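Local coordinates for periplasmic branched-chain amino acid-binding protein (Burkholderia mallei, PDB 3I09), which probably captures branched-chain amino acids or related small carboxylates in the periplasm for delivery to an ABC transporter, and holds acetoacetic acid in this crystal, at residues A[62-67]-A[92-97]; A[127-132]-A[363-368]; A[199-204]-A[210-215]. All coordinates share one frame; numbering follows the deposited sequence.

Interaction 1. Residues A[62-67]-A[92-97]; sequences KAREWM and AEKKKV
Met67, modelled as selenomethionine, reaches from helix 56-69 into the angle between Lys94 and Lys96, where helix 81-94 gives out. Its CB points toward the other segment, and from CG onward the chain runs straight (chi2 176°). CG is the first atom to make contact, 3.9 Å from CG of Lys96. SE comes next and is shared: it lies 3.8 Å from Lys96 CG and 4.0 Å from Lys94 CB. The CE methyl finishes beside Lys96 CB at 4.1 Å. Met67 and Lys96 run past each other in opposite directions. Met67 touches the two lysines along their aliphatic parts. Lys94 sends NZ off to a salt bridge with Asp68, and Lys96 NZ reaches by a weak bond a water that lies 2.8 Å from Met67 O. Between the two lysines, Lys95 takes a positive phi of 58° as the C-prime residue of a Schellman motif, and the chain turns there toward strand 97-100. Met67 also packs on Leu75, Val90 and Ala91. These are neighbouring helices of consecutive beta-alpha-beta units, packed as in the Rossmann-like lobes of type I periplasmic binding proteins.

Interaction 2. Residues A[127-132]-A[363-368]; sequences LAKGTG and FTTKQE
Lys129 and Phe363 mark the closest backbone approach, with CA atoms 7.9 Å apart. Lys129 sits in helix 124-137, which widens into a pi-type turn over 128-132; Phe363 is the residue at which the chain leaves helical geometry after helix 359-362. In this type I periplasmic binding protein the contact ties helix 124-137 to the C-terminal loop. Farther along that loop a beta turn spans 365-368, closed by Glu368 N to Thr365 O at 3.1 Å. The link between the segments is one long lysine. Its chain stays extended until a bend at chi3 (79°), which carries the ammonium group to the carbonyl of Phe363. NZ donates to Phe363 O at 2.8 Å. It comes in from above the carbonyl plane, 45° out of it. A weak bond from NZ to Gln361 O gives the same charge a second acceptor, and the carbonyl-rich end of helix 359-362 would probably stabilise it. The CB of Phe363 points away from the helix segment, and the ring packs on Ala126, Ile330 and Met333. On the loop side, the CG2 methyl of Thr365 lies 4.0 Å from Lys129 NZ.

Interaction 3. Residues A[199-204]-A[210-215]; sequences LGLANA and NAIKAA
The carboxamide of Asn203, whose ND2 lies 4.2 Å from Ala211 CB, is gripped at both ends: OD1 is hydrogen-bonded to Thr208 OG1 and ND2 to His177 NE2. Those two bonds would fix the rotation of the amide, with ND2 on the side of the Ala211 methyl. Just before it, Ala202 is the centre of an inverse gamma turn, with a weak bond from Asn203 N to Leu201 O, and the strand ends there. Leu201 makes the main contact. With CG anti to its carbonyl carbon (chi1 -61°), it splits its two methyls between neighbouring helix residues. CD1 presses on Ile212 CG1 at 3.6 Å and touches Ile212 CD1 at 4.0 Å, the two side chains crossing at about a right angle. CD2 instead faces Ala211 CB, 4.3 Å away. Leu146 of the adjacent strand 142-148 touches both Leu201 and Ala211, while Leu226 of strand 225-228 meets Ile212. This is the strand-to-helix half of the beta-alpha-beta unit 198-228. No hydrogen bond crosses between the segments, which implies that apolar packing joins helix to sheet, while the side-chain hydrogen bonds of Asn203 lie at the strand's C-terminal end, next to Ala204 of the ligand pocket.

How the interactions relate
Interaction 1 lies in the lobe built on the six-stranded sheet. Interaction 3 belongs to the lobe with the four-stranded parallel sheet, on the opposite side of the chain's centre, and their centres are 35 Å apart. Interaction 2 joins a helix of that second lobe to the C-terminal loop; its centre is 30 Å from that of interaction 1 and 22 Å from that of interaction 3. Nearest atoms of interactions 2 and 3 come within about 7 Å without touching, and in sequence 199-215 is nested in the loop that interaction 2 closes. The pocket draws residues from both lobes. Interaction 3 comes closest to it: Ala204 touches acetoacetic acid, whereas the Phe363 side chain stays about 13 Å away.

Interaction 1. Residues A[62-67]-A[92-97]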
# COMPACT_ATOMS: atom_id res chain seq x y z
N LYS A 62 -1.13 14.45 15.43
CA LYS A 62 -0.98 13.30 16.34
C LYS A 62 0.46 12.82 16.38
O LYS A 62 1.01 12.56 17.47
CB LYS A 62 -1.90 12.14 15.94
CG LYS A 62 -3.36 12.36 16.29
CD LYS A 62 -3.76 11.67 17.61
CE LYS A 62 -3.00 12.20 18.82
NZ LYS A 62 -3.65 11.83 20.13
N ALA A 63 1.08 12.67 15.21
CA ALA A 63 2.47 12.24 15.15
C ALA A 63 3.39 13.16 15.97
O ALA A 63 4.24 12.66 16.73
CB ALA A 63 2.98 12.15 13.73
N ARG A 64 3.21 14.47 15.77
CA ARG A 64 4.02 15.48 16.43
C ARG A 64 3.88 15.38 17.96
O ARG A 64 4.89 15.32 18.70
CB ARG A 64 3.62 16.88 15.91
CG ARG A 64 4.73 17.92 15.86
CD ARG A 64 4.14 19.28 15.37
NE ARG A 64 3.73 19.26 13.96
CZ ARG A 64 2.49 19.48 13.52
NH1 ARG A 64 1.50 19.78 14.35
NH2 ARG A 64 2.25 19.44 12.22
N GLU A 65 2.63 15.32 18.43
CA GLU A 65 2.35 15.16 19.84
C GLU A 65 2.98 13.89 20.43
O GLU A 65 3.59 13.94 21.50
CB GLU A 65 0.84 15.15 20.10
CG GLU A 65 0.40 15.02 21.55
CD GLU A 65 -0.94 14.29 21.66
OE1 GLU A 65 -1.84 14.54 20.82
OE2 GLU A 65 -1.08 13.42 22.58
N TRP A 66 2.81 12.75 19.78
CA TRP A 66 3.43 11.53 20.28
C TRP A 66 4.97 11.63 20.33
O TRP A 66 5.63 11.14 21.26
CB TRP A 66 3.03 10.32 19.41
CG TRP A 66 1.61 9.83 19.53
CD1 TRP A 66 0.69 10.13 20.50
CD2 TRP A 66 0.97 8.94 18.62
NE1 TRP A 66 -0.49 9.45 20.25
CE2 TRP A 66 -0.33 8.71 19.10
CE3 TRP A 66 1.39 8.30 17.46
CZ2 TRP A 66 -1.23 7.86 18.44
CZ3 TRP A 66 0.50 7.46 16.79
CH2 TRP A 66 -0.80 7.24 17.31
N MSE A 67 5.55 12.23 19.32
CA MSE A 67 7.01 12.36 19.27
C MSE A 67 7.53 13.30 20.36
O MSE A 67 8.55 13.03 20.97
CB MSE A 67 7.43 12.86 17.90
CG MSE A 67 7.24 11.81 16.85
SE MSE A 67 7.65 12.44 15.06
CE MSE A 67 6.97 10.91 14.08
N ALA A 92 10.80 13.39 9.58
CA ALA A 92 12.12 13.83 9.10
C ALA A 92 12.66 14.96 9.97
O ALA A 92 13.84 14.98 10.36
CB ALA A 92 12.06 14.24 7.63
N GLU A 93 11.79 15.91 10.28
CA GLU A 93 12.17 17.07 11.12
C GLU A 93 12.62 16.64 12.53
O GLU A 93 13.56 17.17 13.08
CB GLU A 93 10.97 18.00 11.28
CG GLU A 93 10.67 18.84 10.06
CD GLU A 93 9.26 19.50 10.08
OE1 GLU A 93 8.51 19.38 11.10
OE2 GLU A 93 8.91 20.12 9.05
N LYS A 94 11.89 15.70 13.13
CA LYS A 94 12.18 15.26 14.49
C LYS A 94 13.18 14.10 14.55
O LYS A 94 13.56 13.67 15.66
CB LYS A 94 10.88 14.81 15.19
CG LYS A 94 9.78 15.90 15.27
CD LYS A 94 10.24 17.15 15.88
CE LYS A 94 9.10 18.18 16.01
NZ LYS A 94 8.87 18.43 17.41
N LYS A 95 13.60 13.61 13.39
CA LYS A 95 14.56 12.49 13.29
C LYS A 95 14.04 11.24 14.00
O LYS A 95 14.65 10.72 14.95
CB LYS A 95 15.94 12.93 13.78
CG LYS A 95 16.48 14.12 12.97
CD LYS A 95 17.91 14.53 13.38
CE LYS A 95 18.61 15.25 12.21
NZ LYS A 95 20.10 15.38 12.40
N LYS A 96 12.84 10.83 13.61
CA LYS A 96 12.21 9.66 14.20
C LYS A 96 11.92 8.64 13.13
O LYS A 96 11.54 8.99 12.02
CB LYS A 96 10.89 10.00 14.87
CG LYS A 96 10.99 11.00 15.99
CD LYS A 96 11.78 10.47 17.17
CE LYS A 96 11.82 11.53 18.27
NZ LYS A 96 12.85 11.27 19.30
N VAL A 97 12.09 7.36 13.47
CA VAL A 97 11.86 6.29 12.51
C VAL A 97 10.38 6.17 12.10
O VAL A 97 9.47 6.08 12.94
CB VAL A 97 12.36 4.91 13.06
CG1 VAL A 97 12.07 3.76 12.04
CG2 VAL A 97 13.87 5.01 13.44
O HOH W 1 9.98 10.67 20.96

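Interaction 2. Residues A[127-132]-A[363-368]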
# COMPACT_ATOMS: atom_id res chain seq x y z
N LEU A 127 2.96 -0.47 -8.87
CA LEU A 127 1.61 -0.66 -9.45
C LEU A 127 1.59 -0.42 -10.95
O LEU A 127 1.08 -1.23 -11.73
CB LEU A 127 0.55 0.20 -8.75
CG LEU A 127 0.34 -0.05 -7.25
CD1 LEU A 127 -0.63 0.94 -6.64
CD2 LEU A 127 -0.07 -1.53 -6.95
N ALA A 128 2.18 0.71 -11.34
CA ALA A 128 2.25 1.12 -12.73
C ALA A 128 3.05 0.13 -13.58
O ALA A 128 2.62 -0.28 -14.66
CB ALA A 128 2.88 2.51 -12.81
N LYS A 129 4.23 -0.22 -13.10
CA LYS A 129 5.09 -1.14 -13.79
C LYS A 129 4.48 -2.53 -13.89
O LYS A 129 4.69 -3.22 -14.88
CB LYS A 129 6.47 -1.20 -13.14
CG LYS A 129 7.29 0.11 -13.40
CD LYS A 129 8.59 0.16 -12.57
CE LYS A 129 9.74 -0.70 -13.16
NZ LYS A 129 11.09 -0.42 -12.46
N GLY A 130 3.71 -2.95 -12.89
CA GLY A 130 3.06 -4.24 -12.98
C GLY A 130 1.87 -4.26 -13.93
O GLY A 130 1.91 -4.81 -15.06
N THR A 131 0.81 -3.64 -13.46
CA THR A 131 -0.49 -3.65 -14.12
C THR A 131 -0.49 -2.82 -15.40
O THR A 131 -1.00 -3.27 -16.44
CB THR A 131 -1.55 -3.13 -13.16
OG1 THR A 131 -1.55 -4.00 -12.00
CG2 THR A 131 -2.94 -3.13 -13.80
N GLY A 132 0.10 -1.65 -15.35
CA GLY A 132 0.24 -0.82 -16.55
C GLY A 132 0.95 -1.53 -17.68
O GLY A 132 0.40 -1.63 -18.76
N PHE A 363 10.42 -1.59 -8.65
CA PHE A 363 10.42 -0.25 -8.09
C PHE A 363 11.27 0.73 -8.90
O PHE A 363 11.91 0.36 -9.90
CB PHE A 363 10.91 -0.34 -6.63
CG PHE A 363 9.98 -1.12 -5.73
CD1 PHE A 363 8.88 -0.52 -5.19
CD2 PHE A 363 10.19 -2.48 -5.48
CE1 PHE A 363 7.98 -1.22 -4.39
CE2 PHE A 363 9.30 -3.20 -4.69
CZ PHE A 363 8.22 -2.59 -4.13
N THR A 364 11.29 1.99 -8.46
CA THR A 364 12.02 3.06 -9.16
C THR A 364 13.48 2.66 -9.34
O THR A 364 14.12 2.20 -8.39
CB THR A 364 11.94 4.38 -8.34
OG1 THR A 364 10.57 4.77 -8.18
CG2 THR A 364 12.71 5.49 -9.02
N THR A 365 14.02 2.84 -10.55
CA THR A 365 15.41 2.53 -10.83
C THR A 365 16.32 3.67 -10.40
O THR A 365 15.90 4.84 -10.30
CB THR A 365 15.65 2.25 -12.35
OG1 THR A 365 15.46 3.46 -13.10
CG2 THR A 365 14.73 1.16 -12.87
N LYS A 366 17.58 3.34 -10.17
CA LYS A 366 18.56 4.36 -9.84
C LYS A 366 18.60 5.48 -10.85
O LYS A 366 18.75 6.62 -10.47
CB LYS A 366 19.97 3.76 -9.71
CG LYS A 366 20.95 4.69 -9.05
CD LYS A 366 22.26 3.95 -8.71
CE LYS A 366 23.31 4.89 -8.17
NZ LYS A 366 24.70 4.43 -8.50
N GLN A 367 18.50 5.16 -12.13
CA GLN A 367 18.61 6.16 -13.18
C GLN A 367 17.41 7.10 -13.22
O GLN A 367 17.56 8.24 -13.66
CB GLN A 367 18.80 5.49 -14.55
CG GLN A 367 20.15 4.76 -14.68
CD GLN A 367 20.23 3.44 -13.86
OE1 GLN A 367 19.20 2.82 -13.50
NE2 GLN A 367 21.48 3.01 -13.56
N GLU A 368 16.25 6.65 -12.73
CA GLU A 368 15.03 7.43 -12.83
C GLU A 368 14.61 8.06 -11.50
O GLU A 368 13.60 8.76 -11.44
CB GLU A 368 13.89 6.55 -13.38
CG GLU A 368 14.22 5.80 -14.73
CD GLU A 368 14.38 6.72 -15.95
OE1 GLU A 368 13.57 7.66 -16.12
OE2 GLU A 368 15.31 6.49 -16.77

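Interaction 3. Residues A[199-204]-A[210-215]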
# COMPACT_ATOMS: atom_id res chain seq x y z
N LEU A 199 -9.95 2.07 -19.16
CA LEU A 199 -10.23 3.01 -18.08
C LEU A 199 -9.35 2.67 -16.90
O LEU A 199 -9.52 1.62 -16.25
CB LEU A 199 -11.71 2.95 -17.66
CG LEU A 199 -12.20 3.88 -16.53
CD1 LEU A 199 -12.00 5.32 -16.92
CD2 LEU A 199 -13.67 3.66 -16.22
N GLY A 200 -8.37 3.53 -16.63
CA GLY A 200 -7.40 3.30 -15.56
C GLY A 200 -7.98 3.92 -14.30
O GLY A 200 -8.29 5.11 -14.26
N LEU A 201 -8.19 3.08 -13.30
CA LEU A 201 -8.72 3.50 -12.01
C LEU A 201 -7.59 3.89 -11.08
O LEU A 201 -7.00 3.04 -10.40
CB LEU A 201 -9.50 2.35 -11.40
CG LEU A 201 -10.69 1.91 -12.25
CD1 LEU A 201 -11.34 0.66 -11.65
CD2 LEU A 201 -11.70 3.05 -12.41
N ALA A 202 -7.23 5.18 -11.10
CA ALA A 202 -6.16 5.71 -10.25
C ALA A 202 -6.78 6.15 -8.94
O ALA A 202 -6.83 7.34 -8.59
CB ALA A 202 -5.42 6.89 -10.97
N ASN A 203 -7.27 5.16 -8.19
CA ASN A 203 -7.97 5.41 -6.94
C ASN A 203 -7.91 4.09 -6.16
O ASN A 203 -7.24 3.18 -6.63
CB ASN A 203 -9.40 5.91 -7.17
CG ASN A 203 -10.29 4.95 -7.99
OD1 ASN A 203 -10.06 3.75 -8.06
ND2 ASN A 203 -11.39 5.50 -8.51
N ALA A 204 -8.53 4.01 -5.00
CA ALA A 204 -8.32 2.85 -4.12
C ALA A 204 -9.52 2.61 -3.23
O ALA A 204 -10.40 3.47 -3.07
CB ALA A 204 -7.10 3.07 -3.26
N ASN A 210 -16.73 1.40 -5.59
CA ASN A 210 -17.89 2.16 -6.07
C ASN A 210 -17.79 2.50 -7.55
O ASN A 210 -18.81 2.45 -8.25
CB ASN A 210 -18.12 3.41 -5.23
CG ASN A 210 -18.67 3.08 -3.85
OD1 ASN A 210 -19.38 2.05 -3.68
ND2 ASN A 210 -18.38 3.92 -2.87
N ALA A 211 -16.57 2.77 -8.05
CA ALA A 211 -16.38 3.08 -9.47
C ALA A 211 -16.63 1.87 -10.34
O ALA A 211 -17.18 1.99 -11.42
CB ALA A 211 -14.95 3.63 -9.73
N ILE A 212 -16.19 0.70 -9.89
CA ILE A 212 -16.38 -0.53 -10.65
C ILE A 212 -17.86 -0.88 -10.69
O ILE A 212 -18.39 -1.26 -11.76
CB ILE A 212 -15.53 -1.68 -10.10
CG1 ILE A 212 -14.06 -1.39 -10.39
CG2 ILE A 212 -15.92 -3.04 -10.77
CD1 ILE A 212 -13.12 -2.35 -9.75
N LYS A 213 -18.54 -0.73 -9.55
CA LYS A 213 -19.98 -0.98 -9.48
C LYS A 213 -20.72 -0.11 -10.46
O LYS A 213 -21.54 -0.60 -11.26
CB LYS A 213 -20.52 -0.71 -8.09
CG LYS A 213 -20.30 -1.83 -7.12
CD LYS A 213 -20.81 -1.44 -5.73
CE LYS A 213 -20.50 -2.52 -4.70
NZ LYS A 213 -21.14 -2.25 -3.35
N ALA A 214 -20.43 1.19 -10.39
CA ALA A 214 -20.99 2.20 -11.30
C ALA A 214 -20.66 1.94 -12.76
O ALA A 214 -21.54 2.07 -13.60
CB ALA A 214 -20.54 3.60 -10.90
N ALA A 215 -19.42 1.58 -13.08
CA ALA A 215 -19.06 1.27 -14.47
C ALA A 215 -19.85 0.07 -15.04
O ALA A 215 -20.30 0.11 -16.18
CB ALA A 215 -17.57 1.02 -14.59